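PDB 1Y7W: halotolerant alpha-type carbonic anhydrase (dCA II) from Dunaliella salina, which catalyses the reversible hydration of carbon dioxide to bicarbonate at a zinc centre and tolerates high salt. Local coordinates for residues S71-N76 with L222-Y227; L97-K102 with V272-M277; S136-N141 with P146-I151. One frame throughout, in Å; residues are numbered along the deposited sequence.

Contact 1 of 3, residues S71-N76 with L222-Y227; sequences SAVSLN and LKYAGY
Tyr224 reaches across to the backbone of Val73 with its phenol oxygen. Tyr224 CG lies between its own N and carbonyl carbon, chi1 76°, which carries the ring toward segment 71-76. Tyr224 OH accepts a hydrogen bond from Val73 N at 2.9 Å. The bond is close to straight, with an angle of 166° at the hydrogen. Beside it, Ala72 CA lies 3.4 Å from the same Tyr224 OH. Val73 adds one methyl: its CG1 sits 3.9 Å from Tyr224 CZ and approaches the ring at a slant. This methyl is placed by a chi1 of 61°, which sets CG1 between Val73 N and the carbonyl carbon. CG2 is turned away from the ring. The contact ties a loop that runs between strands 55-56 and 89-90 to the start of strand 224-229, near the edge of the mixed central sheet of the carbonic anhydrase fold. The Tyr224 ring stacks with Tyr289 of the edge strand 287-289 and also meets Phe245 and His243. An alanine in place of Tyr224 is likely to leave Val73 N without its acceptor and open a gap beside Val73 CG1. Further along, the two leucines slide past each other in opposite directions, and Leu75 CD1 meets Leu222 CD2 at 3.8 Å. A water donates to Ser71 O, and its link to Tyr224 OH is long and weak at 3.4 Å.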
loop_
_atom_site.group_PDB
_atom_site.type_symbol
_atom_site.label_atom_id
_atom_site.label_comp_id
_atom_site.label_asym_id
_atom_site.label_seq_id
_atom_site.Cartn_x
_atom_site.Cartn_y
_atom_site.Cartn_z
ATOM N N SER A 71 -5.507 -18.364 -4.074
ATOM C CA SER A 71 -6.612 -18.497 -3.102
ATOM C C SER A 71 -6.743 -17.175 -2.360
ATOM O O SER A 71 -5.920 -16.265 -2.569
ATOM C CB SER A 71 -6.248 -19.541 -2.017
ATOM O OG SER A 71 -5.147 -19.032 -1.218
ATOM N N ALA A 72 -7.767 -17.110 -1.482
ATOM C CA ALA A 72 -7.993 -16.012 -0.552
ATOM C C ALA A 72 -6.748 -15.963 0.340
ATOM O O ALA A 72 -6.049 -16.968 0.476
ATOM C CB ALA A 72 -9.179 -16.329 0.376
ATOM N N VAL A 73 -6.477 -14.810 0.952
ATOM C CA VAL A 73 -5.359 -14.745 1.895
ATOM C C VAL A 73 -5.889 -15.185 3.261
ATOM O O VAL A 73 -7.065 -14.958 3.590
ATOM C CB VAL A 73 -4.776 -13.323 2.017
ATOM C CG1 VAL A 73 -5.824 -12.361 2.519
ATOM C CG2 VAL A 73 -3.492 -13.342 2.968
ATOM N N SER A 74 -5.073 -15.947 3.992
ATOM C CA SER A 74 -5.410 -16.286 5.377
ATOM C C SER A 74 -4.622 -15.168 6.123
ATOM O O SER A 74 -3.389 -15.221 6.201
ATOM C CB SER A 74 -4.853 -17.671 5.778
ATOM O OG SER A 74 -5.672 -18.698 5.216
ATOM N N LEU A 75 -5.346 -14.198 6.658
ATOM C CA LEU A 75 -4.751 -13.043 7.311
ATOM C C LEU A 75 -3.944 -13.399 8.559
ATOM O O LEU A 75 -3.012 -12.669 8.900
ATOM C CB LEU A 75 -5.830 -11.989 7.638
ATOM C CG LEU A 75 -6.492 -11.318 6.424
ATOM C CD1 LEU A 75 -7.707 -10.452 6.862
ATOM C CD2 LEU A 75 -5.421 -10.429 5.703
ATOM N N ASN A 76 -4.310 -14.511 9.217
ATOM C CA ASN A 76 -3.613 -14.979 10.401
ATOM C C ASN A 76 -3.299 -13.846 11.399
ATOM O O ASN A 76 -4.248 -13.131 11.786
ATOM C CB ASN A 76 -2.401 -15.757 9.933
ATOM C CG ASN A 76 -2.816 -17.079 9.270
ATOM O OD1 ASN A 76 -3.893 -17.588 9.570
ATOM N ND2 ASN A 76 -1.991 -17.626 8.425
ATOM N N LEU A 222 -13.777 -7.308 6.748
ATOM C CA LEU A 222 -12.713 -7.994 6.037
ATOM C C LEU A 222 -13.057 -8.117 4.567
ATOM O O LEU A 222 -12.342 -8.779 3.834
ATOM C CB LEU A 222 -12.501 -9.388 6.597
ATOM C CG LEU A 222 -12.000 -9.367 8.041
ATOM C CD1 LEU A 222 -11.734 -10.802 8.466
ATOM C CD2 LEU A 222 -10.742 -8.528 8.152
ATOM N N LYS A 223 -14.154 -7.492 4.134
ATOM C CA LYS A 223 -14.507 -7.584 2.708
ATOM C C LYS A 223 -13.412 -7.022 1.806
ATOM O O LYS A 223 -12.990 -5.896 1.995
ATOM C CB LYS A 223 -15.792 -6.795 2.417
ATOM C CG LYS A 223 -17.036 -7.545 2.898
ATOM C CD LYS A 223 -18.356 -6.756 2.608
ATOM C CE LYS A 223 -18.533 -5.557 3.549
ATOM N NZ LYS A 223 -19.997 -5.024 3.643
ATOM N N TYR A 224 -12.963 -7.773 0.816
ATOM C CA TYR A 224 -11.976 -7.206 -0.095
ATOM C C TYR A 224 -12.063 -7.770 -1.520
ATOM O O TYR A 224 -12.604 -8.851 -1.763
ATOM C CB TYR A 224 -10.541 -7.411 0.459
ATOM C CG TYR A 224 -9.944 -8.809 0.325
ATOM C CD1 TYR A 224 -10.032 -9.734 1.369
ATOM C CD2 TYR A 224 -9.248 -9.186 -0.822
ATOM C CE1 TYR A 224 -9.437 -11.023 1.286
ATOM C CE2 TYR A 224 -8.638 -10.490 -0.925
ATOM C CZ TYR A 224 -8.748 -11.390 0.133
ATOM O OH TYR A 224 -8.227 -12.683 0.049
ATOM N N ALA A 225 -11.440 -7.052 -2.441
ATOM C CA ALA A 225 -11.404 -7.447 -3.836
ATOM C C ALA A 225 -9.958 -7.904 -4.104
ATOM O O ALA A 225 -9.033 -7.163 -3.811
ATOM C CB ALA A 225 -11.727 -6.248 -4.710
ATOM N N GLY A 226 -9.775 -9.077 -4.678
ATOM C CA GLY A 226 -8.437 -9.543 -4.973
ATOM C C GLY A 226 -8.225 -9.744 -6.475
ATOM O O GLY A 226 -9.132 -10.162 -7.177
ATOM N N TYR A 227 -7.017 -9.489 -6.972
ATOM C CA TYR A 227 -6.775 -9.706 -8.395
ATOM C C TYR A 227 -5.264 -9.762 -8.588
ATOM O O TYR A 227 -4.483 -9.437 -7.638
ATOM C CB TYR A 227 -7.382 -8.552 -9.234
ATOM C CG TYR A 227 -6.662 -7.219 -9.113
ATOM C CD1 TYR A 227 -6.889 -6.342 -8.044
ATOM C CD2 TYR A 227 -5.723 -6.843 -10.088
ATOM C CE1 TYR A 227 -6.223 -5.109 -7.934
ATOM C CE2 TYR A 227 -5.037 -5.610 -10.002
ATOM C CZ TYR A 227 -5.295 -4.746 -8.920
ATOM O OH TYR A 227 -4.609 -3.557 -8.858
HETATM O O HOH W 1 -5.951 -13.383 -2.382
#

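Contact 2 of 3, residues L97-K102 with V272-M277; sequences LEQGMK and VVNNRM
Asn274 packs against Gln99 and Gly100, the two central residues of a type II beta turn. The turn runs from Glu98 to Met101 and is closed by Met101 N bonding to Glu98 O at 3.0 Å. It joins strands 94-95 and 103-104. The partner segment is the loop after helix 253-266, and strand 120-133, which carries two zinc ligands, runs close by. The side chain of Asn274 can be followed outward. Asn274 CB points toward the turn and rests 3.9 Å from Gln99 CD. Gln99 CG is the next neighbour of Asn274 CB, at 4.1 Å. The Gln99 chain is extended, and the two side chains run past each other in opposite directions. Asn274 CG is swung between its own N and carbonyl carbon, with chi1 63°. This lets the amide meet strand 120-133, and its plane lies 37° from that of the Gln99 amide. Asn274 OD1 is bonded to His133 N. At the other tip, Asn274 ND2 bonds to Phe131 O, so the amide is held at both ends by the strand. Backbone atoms continue the link: Asn274 O bonds to ND1 of His132, a zinc ligand, and so belongs to the second shell of the metal. Gly100 has a positive phi of 88°, and a CB there would be jammed against Gln99 O. The bare Gly100 CA lies 3.9 Å from Asn274 ND2.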
loop_
_atom_site.group_PDB
_atom_site.type_symbol
_atom_site.label_atom_id
_atom_site.label_comp_id
_atom_site.label_asym_id
_atom_site.label_seq_id
_atom_site.Cartn_x
_atom_site.Cartn_y
_atom_site.Cartn_z
ATOM N N LEU A 97 10.207 10.684 6.642
ATOM C CA LEU A 97 9.510 11.945 6.554
ATOM C C LEU A 97 9.644 12.568 5.157
ATOM O O LEU A 97 10.374 13.548 4.949
ATOM C CB LEU A 97 10.027 12.907 7.640
ATOM C CG LEU A 97 9.742 12.403 9.060
ATOM C CD1 LEU A 97 10.137 13.528 10.081
ATOM C CD2 LEU A 97 8.223 12.008 9.211
ATOM N N GLU A 98 8.980 11.951 4.187
ATOM C CA GLU A 98 8.980 12.467 2.827
ATOM C C GLU A 98 7.757 11.898 2.148
ATOM O O GLU A 98 6.938 11.188 2.766
ATOM C CB GLU A 98 10.257 12.047 2.066
ATOM C CG GLU A 98 10.435 10.525 1.922
ATOM C CD GLU A 98 11.768 10.156 1.236
ATOM O OE1 GLU A 98 12.580 11.059 0.916
ATOM O OE2 GLU A 98 11.988 8.943 0.980
ATOM N N GLN A 99 7.617 12.217 0.882
ATOM C CA GLN A 99 6.467 11.716 0.105
ATOM C C GLN A 99 6.173 10.214 0.355
ATOM O O GLN A 99 7.113 9.407 0.334
ATOM C CB GLN A 99 6.760 11.925 -1.381
ATOM C CG GLN A 99 5.579 11.601 -2.341
ATOM C CD GLN A 99 6.045 11.533 -3.801
ATOM O OE1 GLN A 99 5.884 12.480 -4.580
ATOM N NE2 GLN A 99 6.629 10.430 -4.167
ATOM N N GLY A 100 4.895 9.864 0.613
ATOM C CA GLY A 100 4.500 8.475 0.819
ATOM C C GLY A 100 4.593 7.960 2.251
ATOM O O GLY A 100 3.952 6.979 2.609
ATOM N N MET A 101 5.410 8.619 3.048
ATOM C CA MET A 101 5.600 8.311 4.472
ATOM C C MET A 101 5.740 6.842 4.803
ATOM O O MET A 101 4.986 6.293 5.602
ATOM C CB MET A 101 4.461 8.938 5.284
ATOM C CG MET A 101 4.562 10.474 5.222
ATOM S SD MET A 101 3.574 11.348 6.478
ATOM C CE MET A 101 4.493 10.712 7.800
ATOM N N LYS A 102 6.689 6.216 4.140
ATOM C CA LYS A 102 6.932 4.793 4.315
ATOM C C LYS A 102 7.248 4.458 5.766
ATOM O O LYS A 102 8.053 5.157 6.385
ATOM C CB LYS A 102 8.142 4.380 3.483
ATOM C CG LYS A 102 8.321 2.860 3.515
ATOM C CD LYS A 102 9.317 2.436 2.439
ATOM C CE LYS A 102 10.776 2.764 2.843
ATOM N NZ LYS A 102 11.806 2.104 1.882
ATOM N N VAL A 272 2.692 16.245 -4.387
ATOM C CA VAL A 272 1.922 16.026 -3.186
ATOM C C VAL A 272 0.822 14.995 -3.433
ATOM O O VAL A 272 0.341 14.395 -2.493
ATOM C CB VAL A 272 1.317 17.353 -2.724
ATOM C CG1 VAL A 272 0.480 17.152 -1.513
ATOM C CG2 VAL A 272 2.433 18.335 -2.384
ATOM N N VAL A 273 0.410 14.809 -4.683
ATOM C CA VAL A 273 -0.646 13.835 -4.994
ATOM C C VAL A 273 0.121 12.673 -5.730
ATOM O O VAL A 273 0.430 12.753 -6.933
ATOM C CB VAL A 273 -1.736 14.451 -5.914
ATOM C CG1 VAL A 273 -2.907 13.467 -6.055
ATOM C CG2 VAL A 273 -2.283 15.785 -5.291
ATOM N N ASN A 274 0.411 11.594 -5.000
ATOM C CA ASN A 274 1.250 10.535 -5.581
ATOM C C ASN A 274 0.576 9.243 -5.991
ATOM O O ASN A 274 0.914 8.140 -5.486
ATOM C CB ASN A 274 2.394 10.249 -4.583
ATOM C CG ASN A 274 1.889 9.711 -3.248
ATOM O OD1 ASN A 274 0.795 10.073 -2.803
ATOM N ND2 ASN A 274 2.700 8.858 -2.576
ATOM N N ASN A 275 -0.435 9.359 -6.851
ATOM C CA ASN A 275 -1.126 8.191 -7.367
ATOM C C ASN A 275 -0.842 7.936 -8.848
ATOM O O ASN A 275 -0.833 8.870 -9.690
ATOM C CB ASN A 275 -2.658 8.321 -7.209
ATOM C CG ASN A 275 -3.210 9.515 -8.005
ATOM O OD1 ASN A 275 -2.678 10.593 -7.902
ATOM N ND2 ASN A 275 -4.249 9.302 -8.784
ATOM N N ARG A 276 -0.641 6.644 -9.178
ATOM C CA ARG A 276 -0.499 6.270 -10.580
ATOM C C ARG A 276 -1.954 6.161 -11.113
ATOM O O ARG A 276 -2.860 5.697 -10.390
ATOM C CB ARG A 276 0.121 4.875 -10.752
ATOM C CG ARG A 276 0.281 4.553 -12.236
ATOM C CD ARG A 276 0.767 3.065 -12.371
ATOM N NE ARG A 276 1.224 2.763 -13.737
ATOM C CZ ARG A 276 1.563 1.549 -14.155
ATOM N NH1 ARG A 276 1.478 0.529 -13.301
ATOM N NH2 ARG A 276 1.986 1.349 -15.414
ATOM N N MET A 277 -2.185 6.558 -12.363
ATOM C CA MET A 277 -3.550 6.444 -12.934
ATOM C C MET A 277 -4.039 4.981 -13.058
ATOM O O MET A 277 -3.226 4.019 -13.146
ATOM C CB MET A 277 -3.573 7.070 -14.327
ATOM C CG MET A 277 -2.546 6.415 -15.229
ATOM S SD MET A 277 -2.165 7.375 -16.726
ATOM C CE MET A 277 -3.809 7.515 -17.396
#

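Contact 3 of 3, residues S136-N141 with P146-I151; sequences SEHTIN and PLELHI. With ZN (zinc ion), chain D.
Glu148 sends its side chain straight at segment 136-141 and is gripped there by backbone and ring. Its CG is anti to the backbone N, with chi1 179°, and the chain beyond is extended. Ser136 CB lies alongside, 3.9 Å from Glu148 CB. Glu148 OE1 takes His138 N on its syn side at 2.8 Å. Glu137 N also reaches Glu148 OE1 at 2.9 Å, but this bond is bent and weak. The other oxygen accepts from two rings. His138 ND1 meets the syn side of Glu148 OE2 at 2.8 Å, almost straight at 165° and in the imidazole plane. His150 NE2 donates to the same Glu148 OE2 at 2.6 Å, coming from above the carboxylate plane, 48° out of it. The buried carboxylate has donors at both oxygens, which probably keeps it from turning. Leu149 packs on Phe129 of strand 120-133. His150 then points back toward segment 136-141. The ring is fixed at both nitrogens: NE2 by Glu148, and His150 ND1 by the zinc at 2.0 Å. At the ring edge between them, Glu137 OE1 lies in plane, 3.1 Å from His150 CE1. This oxygen is hydrogen-bonded to Thr232 OG1. His130 and His132 supply the other protein ligands, and a water also binds the metal. A three-histidine zinc site, with a glutamate orienting one ligand from the second shell, is the hallmark of the alpha-carbonic anhydrase active centre.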
loop_
_atom_site.group_PDB
_atom_site.type_symbol
_atom_site.label_atom_id
_atom_site.label_comp_id
_atom_site.label_asym_id
_atom_site.label_seq_id
_atom_site.Cartn_x
_atom_site.Cartn_y
_atom_site.Cartn_z
ATOM N N SER A 136 -6.485 8.414 -4.121
ATOM C CA SER A 136 -6.170 7.001 -4.045
ATOM C C SER A 136 -5.731 6.457 -5.434
ATOM O O SER A 136 -6.057 7.058 -6.490
ATOM C CB SER A 136 -7.388 6.208 -3.566
ATOM O OG SER A 136 -8.478 6.403 -4.455
ATOM N N GLU A 137 -4.967 5.358 -5.434
ATOM C CA GLU A 137 -4.563 4.709 -6.696
ATOM C C GLU A 137 -5.746 3.867 -7.202
ATOM O O GLU A 137 -6.238 4.051 -8.332
ATOM C CB GLU A 137 -3.317 3.843 -6.435
ATOM C CG GLU A 137 -2.152 4.734 -6.034
ATOM C CD GLU A 137 -0.793 4.126 -6.397
ATOM O OE1 GLU A 137 -0.524 2.975 -5.987
ATOM O OE2 GLU A 137 -0.013 4.795 -7.079
ATOM N N HIS A 138 -6.232 2.929 -6.391
ATOM C CA HIS A 138 -7.430 2.202 -6.847
ATOM C C HIS A 138 -8.667 3.097 -6.662
ATOM O O HIS A 138 -8.613 4.047 -5.867
ATOM C CB HIS A 138 -7.712 0.944 -6.025
ATOM C CG HIS A 138 -6.699 -0.126 -6.237
ATOM N ND1 HIS A 138 -5.485 -0.132 -5.570
ATOM C CD2 HIS A 138 -6.671 -1.173 -7.104
ATOM C CE1 HIS A 138 -4.751 -1.138 -6.027
ATOM N NE2 HIS A 138 -5.439 -1.779 -6.955
ATOM N N THR A 139 -9.716 2.816 -7.443
ATOM C CA THR A 139 -11.002 3.486 -7.259
ATOM C C THR A 139 -11.981 2.333 -6.994
ATOM O O THR A 139 -11.691 1.178 -7.340
ATOM C CB THR A 139 -11.482 4.285 -8.511
ATOM O OG1 THR A 139 -11.438 3.458 -9.671
ATOM C CG2 THR A 139 -10.657 5.539 -8.708
ATOM N N ILE A 140 -13.122 2.627 -6.351
ATOM C CA ILE A 140 -14.161 1.650 -6.058
ATOM C C ILE A 140 -15.428 2.251 -6.694
ATOM O O ILE A 140 -15.847 3.370 -6.362
ATOM C CB ILE A 140 -14.357 1.453 -4.526
ATOM C CG1 ILE A 140 -13.030 0.968 -3.895
ATOM C CG2 ILE A 140 -15.372 0.351 -4.278
ATOM C CD1 ILE A 140 -13.139 0.783 -2.347
ATOM N N ASN A 141 -16.003 1.501 -7.622
ATOM C CA ASN A 141 -17.126 1.979 -8.424
ATOM C C ASN A 141 -16.859 3.374 -9.009
ATOM O O ASN A 141 -17.728 4.250 -9.048
ATOM C CB ASN A 141 -18.436 1.880 -7.612
ATOM C CG ASN A 141 -18.694 0.469 -7.198
ATOM O OD1 ASN A 141 -18.612 -0.423 -8.023
ATOM N ND2 ASN A 141 -18.946 0.243 -5.921
ATOM N N PRO A 146 -9.443 9.933 -0.459
ATOM C CA PRO A 146 -8.322 10.843 -0.244
ATOM C C PRO A 146 -7.021 10.185 0.253
ATOM O O PRO A 146 -5.950 10.824 0.291
ATOM C CB PRO A 146 -8.878 11.840 0.784
ATOM C CG PRO A 146 -9.874 11.043 1.521
ATOM C CD PRO A 146 -10.558 10.236 0.455
ATOM N N LEU A 147 -7.122 8.922 0.624
ATOM C CA LEU A 147 -5.903 8.247 1.137
ATOM C C LEU A 147 -5.976 6.761 0.914
ATOM O O LEU A 147 -7.032 6.163 1.097
ATOM C CB LEU A 147 -5.739 8.539 2.660
ATOM C CG LEU A 147 -4.429 8.088 3.348
ATOM C CD1 LEU A 147 -3.161 8.809 2.722
ATOM C CD2 LEU A 147 -4.528 8.447 4.911
ATOM N N GLU A 148 -4.872 6.159 0.474
ATOM C CA GLU A 148 -4.846 4.695 0.290
ATOM C C GLU A 148 -3.526 4.218 0.896
ATOM O O GLU A 148 -2.442 4.719 0.553
ATOM C CB GLU A 148 -4.923 4.303 -1.199
ATOM C CG GLU A 148 -4.866 2.787 -1.439
ATOM C CD GLU A 148 -5.061 2.417 -2.911
ATOM O OE1 GLU A 148 -5.681 3.215 -3.662
ATOM O OE2 GLU A 148 -4.649 1.294 -3.326
ATOM N N LEU A 149 -3.666 3.286 1.830
ATOM C CA LEU A 149 -2.549 2.661 2.524
ATOM C C LEU A 149 -2.183 1.316 1.862
ATOM O O LEU A 149 -3.059 0.524 1.566
ATOM C CB LEU A 149 -2.971 2.413 3.973
ATOM C CG LEU A 149 -2.209 1.316 4.757
ATOM C CD1 LEU A 149 -0.808 1.768 4.922
ATOM C CD2 LEU A 149 -2.846 1.122 6.166
ATOM N N HIS A 150 -0.895 1.095 1.602
ATOM C CA HIS A 150 -0.396 -0.148 1.025
ATOM C C HIS A 150 0.546 -0.852 2.033
ATOM O O HIS A 150 1.583 -0.313 2.365
ATOM C CB HIS A 150 0.382 0.135 -0.278
ATOM C CG HIS A 150 -0.501 0.493 -1.451
ATOM N ND1 HIS A 150 -0.012 1.087 -2.606
ATOM C CD2 HIS A 150 -1.846 0.426 -1.601
ATOM C CE1 HIS A 150 -1.023 1.380 -3.404
ATOM N NE2 HIS A 150 -2.151 0.993 -2.819
ATOM N N ILE A 151 0.131 -2.017 2.529
ATOM C CA ILE A 151 0.953 -2.868 3.393
ATOM C C ILE A 151 1.525 -3.869 2.396
ATOM O O ILE A 151 0.784 -4.672 1.780
ATOM C CB ILE A 151 0.128 -3.617 4.432
ATOM C CG1 ILE A 151 -0.593 -2.605 5.330
ATOM C CG2 ILE A 151 1.068 -4.498 5.310
ATOM C CD1 ILE A 151 -1.575 -3.257 6.296
HETATM ZN ZN ZN D . 1.834 1.872 -3.011
HETATM O O HOH W 2 2.985 1.783 -4.535
#

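Overall arrangement
Contact 3 is the hub, because it touches both others and holds zinc ligand His150. Its centre lies about 16 Å from that of contact 1. The two meet where Tyr227 OH is 2.7 Å from His138 NE2, probably as a hydrogen bond, so strand 224-229 reaches the histidine that holds Glu148, the second-shell residue behind His150. Contact 2 is nearer, its centre about 12 Å from that of contact 3. There Arg276 N probably donates to Glu137 OE2 at 2.9 Å. The side chain of Asn274 in contact 2 is about 7 Å from the zinc. Contacts 1 and 2 do not touch: their centres are about 25 Å apart, on opposite sides of the chain's centre.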